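2-methyl-aconitate isomerase (Shewanella oneidensis, PDB 5K87) catalyses the cis-trans isomerisation of 2-methyl-aconitate by base-catalysed proton abstraction and rotation about the C2-C3 bond, in the 2-methylcitrate route of propionate degradation. Local coordinates at residues 309-312 / 317-320. The protein carries 1 engineered substitution. Numbering follows the deposited sequence.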
ATOM      1  N   LEU A 309      23.728 -10.394  10.541  1.00 13.14           N
ATOM      2  CA  LEU A 309      22.755  -9.942   9.552  1.00 13.13           C
ATOM      3  C   LEU A 309      21.727 -11.033   9.345  1.00 12.78           C
ATOM      4  O   LEU A 309      22.073 -12.216   9.268  1.00 12.87           O
ATOM      5  CB  LEU A 309      23.448  -9.685   8.223  1.00 14.35           C
ATOM      6  CG  LEU A 309      24.592  -8.680   8.287  1.00 13.38           C
ATOM      7  CD1 LEU A 309      25.143  -8.452   6.896  1.00 16.29           C
ATOM      8  CD2 LEU A 309      24.159  -7.373   8.924  1.00 16.38           C
ATOM      9  N   VAL A 310      20.454 -10.645   9.257  1.00 12.19           N
ATOM     10  CA  VAL A 310      19.403 -11.586   8.894  1.00 12.17           C
ATOM     11  C   VAL A 310      18.442 -10.941   7.914  1.00 13.40           C
ATOM     12  O   VAL A 310      17.978  -9.818   8.131  1.00 13.77           O
ATOM     13  CB  VAL A 310      18.589 -12.085  10.112  1.00 12.76           C
ATOM     14  CG1 VAL A 310      17.664 -13.222   9.681  1.00 12.93           C
ATOM     15  CG2 VAL A 310      19.499 -12.543  11.256  1.00 14.03           C
ATOM     16  N   ARG A 311      18.157 -11.661   6.836  1.00 12.60           N
ATOM     17  CA  ARG A 311      17.136 -11.277   5.866  1.00 12.71           C
ATOM     18  C   ARG A 311      16.114 -12.397   5.856  1.00 12.24           C
ATOM     19  O   ARG A 311      16.485 -13.567   5.909  1.00 14.86           O
ATOM     20  CB  ARG A 311      17.760 -11.143   4.484  1.00 14.19           C
ATOM     21  CG  ARG A 311      18.106  -9.723   4.083  1.00 14.95           C
ATOM     22  CD  ARG A 311      19.055  -9.027   5.040  1.00 15.12           C
ATOM     23  NE  ARG A 311      19.485  -7.758   4.464  1.00 13.96           N
ATOM     24  CZ  ARG A 311      20.093  -6.785   5.135  1.00 14.12           C
ATOM     25  NH1 ARG A 311      20.376  -6.917   6.425  1.00 14.63           N
ATOM     26  NH2 ARG A 311      20.435  -5.681   4.501  1.00 15.59           N
ATOM     27  N   ALA A 312      14.828 -12.071   5.787  1.00 12.40           N
ATOM     28  CA  ALA A 312      13.809 -13.114   5.760  1.00 11.95           C
ATOM     29  C   ALA A 312      12.819 -12.882   4.640  1.00 11.68           C
ATOM     30  O   ALA A 312      12.611 -11.744   4.207  1.00 12.79           O
ATOM     31  CB  ALA A 312      13.081 -13.185   7.086  1.00 13.79           C
ATOM     32  N   LYS A 317       8.304 -13.062  -0.794  1.00 14.00           N
ATOM     33  CA  LYS A 317       9.094 -11.868  -1.071  1.00 12.96           C
ATOM     34  C   LYS A 317      10.034 -11.593   0.080  1.00 12.54           C
ATOM     35  O   LYS A 317       9.706 -11.890   1.223  1.00 12.15           O
ATOM     36  CB  LYS A 317       8.177 -10.654  -1.245  1.00 13.95           C
ATOM     37  CG  LYS A 317       7.295 -10.704  -2.485  1.00 17.57           C
ATOM     38  CD  LYS A 317       8.108 -10.463  -3.740  1.00 20.70           C
ATOM     39  CE  LYS A 317       7.266 -10.691  -4.989  1.00 22.17           C
ATOM     40  NZ  LYS A 317       6.099  -9.766  -5.037  1.00 31.79           N
ATOM     41  N   LEU A 318      11.197 -11.020  -0.208  1.00 11.77           N
ATOM     42  CA  LEU A 318      12.052 -10.516   0.854  1.00 12.21           C
ATOM     43  C   LEU A 318      11.297  -9.449   1.645  1.00 12.26           C
ATOM     44  O   LEU A 318      10.773  -8.491   1.073  1.00 12.39           O
ATOM     45  CB  LEU A 318      13.347  -9.928   0.284  1.00 13.25           C
ATOM     46  CG  LEU A 318      14.374  -9.606   1.367  1.00 14.76           C
ATOM     47  CD1 LEU A 318      15.030 -10.895   1.850  1.00 18.55           C
ATOM     48  CD2 LEU A 318      15.424  -8.620   0.873  1.00 16.44           C
ATOM     49  N   HIS A 319      11.252  -9.630   2.957  1.00 11.72           N
ATOM     50  CA  HIS A 319      10.557  -8.726   3.853  1.00 11.48           C
ATOM     51  C   HIS A 319      11.318  -7.412   3.995  1.00 12.34           C
ATOM     52  O   HIS A 319      12.548  -7.389   4.034  1.00 11.97           O
ATOM     53  CB  HIS A 319      10.385  -9.411   5.208  1.00 11.51           C
ATOM     54  CG  HIS A 319       9.454  -8.710   6.138  1.00 11.38           C
ATOM     55  ND1 HIS A 319       9.860  -7.661   6.945  1.00 12.15           N
ATOM     56  CD2 HIS A 319       8.149  -8.917   6.427  1.00 13.38           C
ATOM     57  CE1 HIS A 319       8.843  -7.252   7.669  1.00 12.20           C
ATOM     58  NE2 HIS A 319       7.783  -7.995   7.371  1.00 12.74           N
ATOM     59  N   HIS A 320      10.575  -6.312   4.099  1.00 11.35           N
ATOM     60  CA  HIS A 320      11.172  -4.982   4.095  1.00 12.03           C
ATOM     61  C   HIS A 320      11.963  -4.678   5.363  1.00 11.93           C
ATOM     62  O   HIS A 320      12.816  -3.787   5.375  1.00 12.55           O
ATOM     63  CB  HIS A 320      10.095  -3.917   3.865  1.00 11.77           C
ATOM     64  CG  HIS A 320       9.201  -3.682   5.044  1.00 12.86           C
ATOM     65  ND1 HIS A 320       9.238  -2.514   5.774  1.00 13.27           N
ATOM     66  CD2 HIS A 320       8.244  -4.454   5.616  1.00 13.80           C
ATOM     67  CE1 HIS A 320       8.339  -2.575   6.741  1.00 15.79           C
ATOM     68  NE2 HIS A 320       7.726  -3.742   6.673  1.00 14.43           N
TER
HETATM   69  O   HOH W   1      14.167  -9.186   5.714  1.00 12.92           O
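A tight beta hairpin, strand 308-314 turning back as 317-318, brings A312 against L318 and H319 and delivers H319 to the substrate site. The one direct backbone bond here runs from H319 N to A312 O at 2.8 Å, nearly straight at 174° and in the plane of the carbonyl. Beyond it the chains part, and a water accepts from A312 N at 3.0 Å and donates to H319 O at 2.9 Å, linking two atoms too far apart to meet directly. With CG anti to the backbone N (chi1 -170°), L318 packs its CD1 on R311 CB at 3.8 Å and also lays it against A312 O, 3.5 Å away, while F286 of strand 283-288 touches both side chains. R311 bends at chi2; its NE hydrogen-bonds to E240 O and its guanidinium makes a cation-pi contact with Y293. The imidazole of H319 leads away from A312 toward the active site: NE2 hydrogen-bonds to a malonate ion, probably from the crystallisation liquor, and ND1 accepts from A321 N, which probably fixes the ring's rotation. Only the root of this side chain touches 309-312, H319 CB lying 3.4 Å from A312 O.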